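Local coordinates for protein probable fumarate reductase Ifc3 (Shewanella frigidimarina, PDB 1QO8) that reduces fumarate to succinate in vitro in an essentially one-way reaction, using one FAD and four covalently bound haems c per subunit, at residues A[206-218]-A[543-555]. Sequence-based numbering, arbitrary orientation.
Sequences ILAEQSADGVQWL and NAIADTVVFGRIA. With FAD (flavin-adenine dinucleotide), chain G.
Arg553 bends at its third torsion (chi3 74°), which turns its guanidinium over the indole of Trp217, whose CG is anti to the backbone N, and the two groups lie flat on each other, their planes 3° apart. NE of Arg553 sits over one indole face, 3.5 Å from CG of Trp217, and its CD adds a CH-pi contact to the five-membered ring. The ring is fixed further by Asn135, which accepts from its NE1, while a water that accepts from NH1 of Arg553 donates to O of Gln210. With an alanine here in place of Arg553, this indole face would probably lose its cationic cover and the water this N-H. The backbones come nearest at Gly214 and Val550, whose CA atoms are 5.9 Å apart; CA of Gly214 also meets CG1 of Val549 at 3.7 Å, and a CB there would clash with that methyl. Beside it, CD1 of Leu218 and CG2 of Val549 meet tip to tip at 3.6 Å. Toward the N-terminal end of 206-218, Leu207 drops between Asn543, Ala546, Asp547 and Val550, and Val550 in turn fits among Ile206, Leu207, Gln210 and Ser211. CG2 of Ile206 closes that end, 3.6 Å from CZ of Phe551. The axes, 9.1 Å apart, cross at 87°: a near-perpendicular helix pair with reciprocal knobs-into-holes packing, joining helix 201-220 to the C-terminal helix 543-563 of the flavoprotein region, whose first turn binds flavin O2 through N of Ile545.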
loop_
_atom_site.group_PDB
_atom_site.type_symbol
_atom_site.label_atom_id
_atom_site.label_comp_id
_atom_site.label_asym_id
_atom_site.label_seq_id
_atom_site.Cartn_x
_atom_site.Cartn_y
_atom_site.Cartn_z
ATOM N N ILE A 206 18.011 -17.588 -4.881
ATOM C CA ILE A 206 17.277 -18.842 -5.034
ATOM C C ILE A 206 16.614 -18.998 -6.397
ATOM O O ILE A 206 16.681 -20.092 -7.001
ATOM C CB ILE A 206 16.201 -18.956 -3.948
ATOM C CG1 ILE A 206 16.996 -19.137 -2.620
ATOM C CG2 ILE A 206 15.207 -20.072 -4.175
ATOM C CD1 ILE A 206 16.153 -19.346 -1.402
ATOM N N LEU A 207 15.991 -17.910 -6.850
ATOM C CA LEU A 207 15.438 -17.895 -8.194
ATOM C C LEU A 207 16.527 -18.310 -9.200
ATOM O O LEU A 207 16.315 -19.295 -9.900
ATOM C CB LEU A 207 14.847 -16.538 -8.614
ATOM C CG LEU A 207 14.180 -16.584 -9.985
ATOM C CD1 LEU A 207 13.018 -17.557 -9.924
ATOM C CD2 LEU A 207 13.692 -15.192 -10.446
ATOM N N ALA A 208 17.662 -17.622 -9.204
ATOM C CA ALA A 208 18.753 -17.918 -10.112
ATOM C C ALA A 208 19.255 -19.350 -9.918
ATOM O O ALA A 208 19.376 -20.103 -10.873
ATOM C CB ALA A 208 19.957 -16.977 -9.947
ATOM N N GLU A 209 19.496 -19.734 -8.671
ATOM C CA GLU A 209 20.155 -20.987 -8.387
ATOM C C GLU A 209 19.353 -22.201 -8.792
ATOM O O GLU A 209 19.951 -23.225 -9.095
ATOM C CB GLU A 209 20.464 -21.080 -6.887
ATOM C CG GLU A 209 21.727 -20.252 -6.597
ATOM C CD GLU A 209 22.008 -20.199 -5.100
ATOM O OE1 GLU A 209 21.167 -20.592 -4.281
ATOM O OE2 GLU A 209 23.132 -19.744 -4.772
ATOM N N GLN A 210 18.030 -22.140 -8.761
ATOM C CA GLN A 210 17.160 -23.282 -8.917
ATOM C C GLN A 210 16.367 -23.280 -10.214
ATOM O O GLN A 210 15.472 -24.084 -10.441
ATOM C CB GLN A 210 16.208 -23.287 -7.696
ATOM C CG GLN A 210 16.938 -23.932 -6.518
ATOM C CD GLN A 210 16.235 -23.778 -5.194
ATOM O OE1 GLN A 210 16.885 -23.467 -4.193
ATOM N NE2 GLN A 210 14.922 -24.029 -5.101
ATOM N N SER A 211 16.616 -22.330 -11.065
ATOM C CA SER A 211 15.947 -22.100 -12.330
ATOM C C SER A 211 16.241 -23.222 -13.310
ATOM O O SER A 211 15.236 -23.659 -13.890
ATOM C CB SER A 211 16.306 -20.739 -12.897
ATOM O OG SER A 211 17.683 -20.494 -13.111
ATOM N N ALA A 212 17.486 -23.704 -13.461
ATOM C CA ALA A 212 17.720 -24.851 -14.344
ATOM C C ALA A 212 17.013 -26.119 -13.901
ATOM O O ALA A 212 16.364 -26.860 -14.641
ATOM C CB ALA A 212 19.245 -25.184 -14.383
ATOM N N ASP A 213 17.087 -26.421 -12.606
ATOM C CA ASP A 213 16.335 -27.485 -11.958
ATOM C C ASP A 213 14.844 -27.341 -12.225
ATOM O O ASP A 213 14.292 -28.359 -12.576
ATOM C CB ASP A 213 16.559 -27.464 -10.446
ATOM C CG ASP A 213 16.762 -28.876 -9.929
ATOM O OD1 ASP A 213 16.929 -29.890 -10.649
ATOM O OD2 ASP A 213 16.827 -28.919 -8.691
ATOM N N GLY A 214 14.256 -26.144 -12.142
ATOM C CA GLY A 214 12.853 -25.999 -12.535
ATOM C C GLY A 214 12.564 -26.328 -13.997
ATOM O O GLY A 214 11.500 -26.895 -14.248
ATOM N N VAL A 215 13.406 -25.938 -14.957
ATOM C CA VAL A 215 13.215 -26.214 -16.369
ATOM C C VAL A 215 13.271 -27.746 -16.573
ATOM O O VAL A 215 12.378 -28.315 -17.180
ATOM C CB VAL A 215 14.264 -25.535 -17.264
ATOM C CG1 VAL A 215 14.289 -26.099 -18.712
ATOM C CG2 VAL A 215 14.027 -23.999 -17.313
ATOM N N GLN A 216 14.262 -28.367 -15.923
ATOM C CA GLN A 216 14.395 -29.795 -15.875
ATOM C C GLN A 216 13.218 -30.540 -15.273
ATOM O O GLN A 216 12.716 -31.518 -15.850
ATOM C CB GLN A 216 15.620 -30.176 -15.042
ATOM C CG GLN A 216 16.921 -30.093 -15.814
ATOM C CD GLN A 216 18.052 -30.327 -14.822
ATOM O OE1 GLN A 216 18.385 -31.486 -14.516
ATOM N NE2 GLN A 216 18.628 -29.281 -14.279
ATOM N N TRP A 217 12.748 -30.029 -14.146
ATOM C CA TRP A 217 11.499 -30.497 -13.556
ATOM C C TRP A 217 10.358 -30.417 -14.525
ATOM O O TRP A 217 9.606 -31.362 -14.676
ATOM C CB TRP A 217 11.261 -29.693 -12.275
ATOM C CG TRP A 217 9.829 -29.643 -11.804
ATOM C CD1 TRP A 217 8.943 -28.624 -11.862
ATOM C CD2 TRP A 217 9.126 -30.744 -11.218
ATOM N NE1 TRP A 217 7.712 -28.979 -11.323
ATOM C CE2 TRP A 217 7.823 -30.298 -10.897
ATOM C CE3 TRP A 217 9.489 -32.059 -10.909
ATOM C CZ2 TRP A 217 6.905 -31.131 -10.301
ATOM C CZ3 TRP A 217 8.562 -32.872 -10.303
ATOM C CH2 TRP A 217 7.266 -32.426 -10.039
ATOM N N LEU A 218 10.151 -29.294 -15.245
ATOM C CA LEU A 218 9.025 -29.285 -16.204
ATOM C C LEU A 218 9.214 -30.290 -17.347
ATOM O O LEU A 218 8.222 -30.858 -17.843
ATOM C CB LEU A 218 8.787 -27.866 -16.699
ATOM C CG LEU A 218 8.383 -26.853 -15.595
ATOM C CD1 LEU A 218 8.479 -25.420 -16.087
ATOM C CD2 LEU A 218 6.989 -27.161 -15.075
ATOM N N ASN A 543 11.083 -13.974 -15.887
ATOM C CA ASN A 543 11.390 -14.215 -14.479
ATOM C C ASN A 543 10.171 -14.576 -13.653
ATOM O O ASN A 543 10.287 -15.315 -12.669
ATOM C CB ASN A 543 12.000 -12.899 -13.940
ATOM C CG ASN A 543 13.508 -12.947 -14.076
ATOM O OD1 ASN A 543 14.046 -13.945 -14.570
ATOM N ND2 ASN A 543 14.164 -11.911 -13.618
ATOM N N ALA A 544 9.003 -14.078 -14.032
ATOM C CA ALA A 544 7.786 -14.437 -13.246
ATOM C C ALA A 544 7.332 -15.870 -13.474
ATOM O O ALA A 544 6.895 -16.553 -12.534
ATOM C CB ALA A 544 6.636 -13.545 -13.663
ATOM N N ILE A 545 7.432 -16.356 -14.732
ATOM C CA ILE A 545 7.181 -17.785 -14.983
ATOM C C ILE A 545 8.209 -18.562 -14.168
ATOM O O ILE A 545 7.832 -19.532 -13.505
ATOM C CB ILE A 545 7.215 -18.248 -16.467
ATOM C CG1 ILE A 545 5.959 -17.706 -17.094
ATOM C CG2 ILE A 545 7.275 -19.777 -16.628
ATOM C CD1 ILE A 545 4.708 -18.455 -16.565
ATOM N N ALA A 546 9.477 -18.135 -14.140
ATOM C CA ALA A 546 10.454 -18.902 -13.394
ATOM C C ALA A 546 10.196 -18.923 -11.899
ATOM O O ALA A 546 10.447 -19.892 -11.178
ATOM C CB ALA A 546 11.865 -18.331 -13.607
ATOM N N ASP A 547 9.793 -17.784 -11.370
ATOM C CA ASP A 547 9.300 -17.608 -9.998
ATOM C C ASP A 547 8.168 -18.590 -9.712
ATOM O O ASP A 547 8.241 -19.274 -8.711
ATOM C CB ASP A 547 8.819 -16.157 -9.901
ATOM C CG ASP A 547 8.170 -15.755 -8.595
ATOM O OD1 ASP A 547 8.393 -16.361 -7.527
ATOM O OD2 ASP A 547 7.401 -14.756 -8.655
ATOM N N THR A 548 7.151 -18.776 -10.513
ATOM C CA THR A 548 6.051 -19.709 -10.190
ATOM C C THR A 548 6.579 -21.133 -10.098
ATOM O O THR A 548 6.141 -21.878 -9.203
ATOM C CB THR A 548 4.885 -19.648 -11.196
ATOM O OG1 THR A 548 5.392 -20.137 -12.466
ATOM C CG2 THR A 548 4.379 -18.228 -11.392
ATOM N N VAL A 549 7.622 -21.481 -10.884
ATOM C CA VAL A 549 8.130 -22.836 -10.780
ATOM C C VAL A 549 9.005 -22.980 -9.531
ATOM O O VAL A 549 8.858 -23.876 -8.695
ATOM C CB VAL A 549 8.933 -23.292 -12.019
ATOM C CG1 VAL A 549 9.480 -24.683 -11.804
ATOM C CG2 VAL A 549 7.997 -23.258 -13.239
ATOM N N VAL A 550 9.994 -22.129 -9.401
ATOM C CA VAL A 550 10.955 -22.285 -8.326
ATOM C C VAL A 550 10.247 -22.138 -6.956
ATOM O O VAL A 550 10.526 -22.915 -6.049
ATOM C CB VAL A 550 12.054 -21.243 -8.469
ATOM C CG1 VAL A 550 12.883 -21.094 -7.206
ATOM C CG2 VAL A 550 12.984 -21.560 -9.639
ATOM N N PHE A 551 9.444 -21.099 -6.743
ATOM C CA PHE A 551 8.931 -20.877 -5.393
ATOM C C PHE A 551 7.655 -21.687 -5.230
ATOM O O PHE A 551 7.206 -21.968 -4.118
ATOM C CB PHE A 551 8.726 -19.377 -5.096
ATOM C CG PHE A 551 10.056 -18.724 -4.778
ATOM C CD1 PHE A 551 10.695 -18.948 -3.568
ATOM C CD2 PHE A 551 10.660 -17.913 -5.738
ATOM C CE1 PHE A 551 11.950 -18.411 -3.337
ATOM C CE2 PHE A 551 11.906 -17.351 -5.483
ATOM C CZ PHE A 551 12.560 -17.600 -4.292
ATOM N N GLY A 552 6.968 -22.008 -6.343
ATOM C CA GLY A 552 5.798 -22.891 -6.265
ATOM C C GLY A 552 6.255 -24.225 -5.692
ATOM O O GLY A 552 5.561 -24.762 -4.801
ATOM N N ARG A 553 7.452 -24.693 -6.089
ATOM C CA ARG A 553 7.896 -26.012 -5.669
ATOM C C ARG A 553 8.424 -25.877 -4.215
ATOM O O ARG A 553 8.282 -26.805 -3.437
ATOM C CB ARG A 553 9.048 -26.587 -6.510
ATOM C CG ARG A 553 8.733 -26.801 -7.998
ATOM C CD ARG A 553 9.983 -27.105 -8.808
ATOM N NE ARG A 553 10.425 -28.487 -8.529
ATOM C CZ ARG A 553 11.666 -28.897 -8.811
ATOM N NH1 ARG A 553 12.609 -28.118 -9.365
ATOM N NH2 ARG A 553 11.969 -30.167 -8.574
ATOM N N ILE A 554 9.095 -24.750 -3.904
ATOM C CA ILE A 554 9.524 -24.536 -2.515
ATOM C C ILE A 554 8.327 -24.410 -1.581
ATOM O O ILE A 554 8.336 -25.086 -0.513
ATOM C CB ILE A 554 10.473 -23.336 -2.414
ATOM C CG1 ILE A 554 11.817 -23.629 -3.039
ATOM C CG2 ILE A 554 10.712 -22.996 -0.934
ATOM C CD1 ILE A 554 12.666 -22.414 -3.346
ATOM N N ALA A 555 7.247 -23.719 -1.979
ATOM C CA ALA A 555 6.091 -23.538 -1.128
ATOM C C ALA A 555 5.395 -24.856 -0.791
ATOM O O ALA A 555 4.905 -25.088 0.302
ATOM C CB ALA A 555 4.997 -22.672 -1.788
HETATM P PA FAD G . -1.860 -17.294 -12.097
HETATM O O1A FAD G . -1.337 -18.092 -13.251
HETATM O O2A FAD G . -2.637 -16.202 -12.301
HETATM O O5B FAD G . -2.956 -18.264 -11.525
HETATM C C5B FAD G . -3.658 -18.024 -10.236
HETATM C C4B FAD G . -4.853 -19.096 -10.121
HETATM O O4B FAD G . -5.484 -18.762 -8.790
HETATM C C3B FAD G . -5.997 -18.782 -11.141
HETATM O O3B FAD G . -6.347 -19.718 -12.059
HETATM C C2B FAD G . -7.094 -18.029 -10.303
HETATM O O2B FAD G . -8.456 -18.235 -10.753
HETATM C C1B FAD G . -6.950 -18.758 -9.020
HETATM N N9A FAD G . -7.442 -17.997 -7.864
HETATM C C8A FAD G . -7.365 -16.646 -7.632
HETATM N N7A FAD G . -8.013 -16.291 -6.557
HETATM C C5A FAD G . -8.552 -17.462 -6.034
HETATM C C6A FAD G . -9.444 -17.735 -4.911
HETATM N N6A FAD G . -9.885 -16.822 -4.089
HETATM N N1A FAD G . -9.726 -19.049 -4.727
HETATM C C2A FAD G . -9.357 -20.038 -5.610
HETATM N N3A FAD G . -8.552 -19.868 -6.683
HETATM C C4A FAD G . -8.220 -18.559 -6.839
HETATM N N1 FAD G . 5.970 -13.787 -17.240
HETATM C C2 FAD G . 7.068 -14.388 -17.611
HETATM O O2 FAD G . 8.029 -14.623 -16.956
HETATM N N3 FAD G . 7.261 -14.874 -18.940
HETATM C C4 FAD G . 6.193 -14.676 -19.809
HETATM O O4 FAD G . 6.301 -15.014 -20.953
HETATM C C4X FAD G . 5.004 -13.943 -19.381
HETATM N N5 FAD G . 4.010 -13.703 -20.250
HETATM C C5X FAD G . 2.868 -13.097 -19.850
HETATM C C6 FAD G . 1.863 -12.892 -20.806
HETATM C C7 FAD G . 0.689 -12.287 -20.430
HETATM C C7M FAD G . -0.432 -12.034 -21.387
HETATM C C8 FAD G . 0.516 -11.922 -19.046
HETATM C C8M FAD G . -0.789 -11.327 -18.609
HETATM C C9 FAD G . 1.485 -12.150 -18.103
HETATM C C9A FAD G . 2.675 -12.737 -18.460
HETATM N N10 FAD G . 3.755 -12.991 -17.591
HETATM C C10 FAD G . 4.894 -13.569 -18.002
HETATM C "C1'" FAD G . 3.526 -13.000 -16.111
HETATM C "C2'" FAD G . 3.391 -14.477 -15.607
HETATM O "O2'" FAD G . 2.589 -15.072 -16.683
HETATM C "C3'" FAD G . 2.420 -14.411 -14.403
HETATM O "O3'" FAD G . 2.953 -13.574 -13.368
HETATM C "C4'" FAD G . 2.539 -15.785 -13.662
HETATM O "O4'" FAD G . 1.974 -16.737 -14.614
HETATM C "C5'" FAD G . 1.553 -15.699 -12.443
HETATM O "O5'" FAD G . 1.406 -17.194 -12.010
HETATM P P FAD G . 0.636 -17.608 -10.742
HETATM O O1P FAD G . 0.788 -19.111 -10.686
HETATM O O2P FAD G . 1.168 -16.789 -9.748
HETATM O O3P FAD G . -0.701 -17.102 -10.984
HETATM O O HOH W 1 12.547 -24.661 -6.500
HETATM O O HOH W 2 13.023 -25.151 -9.332
#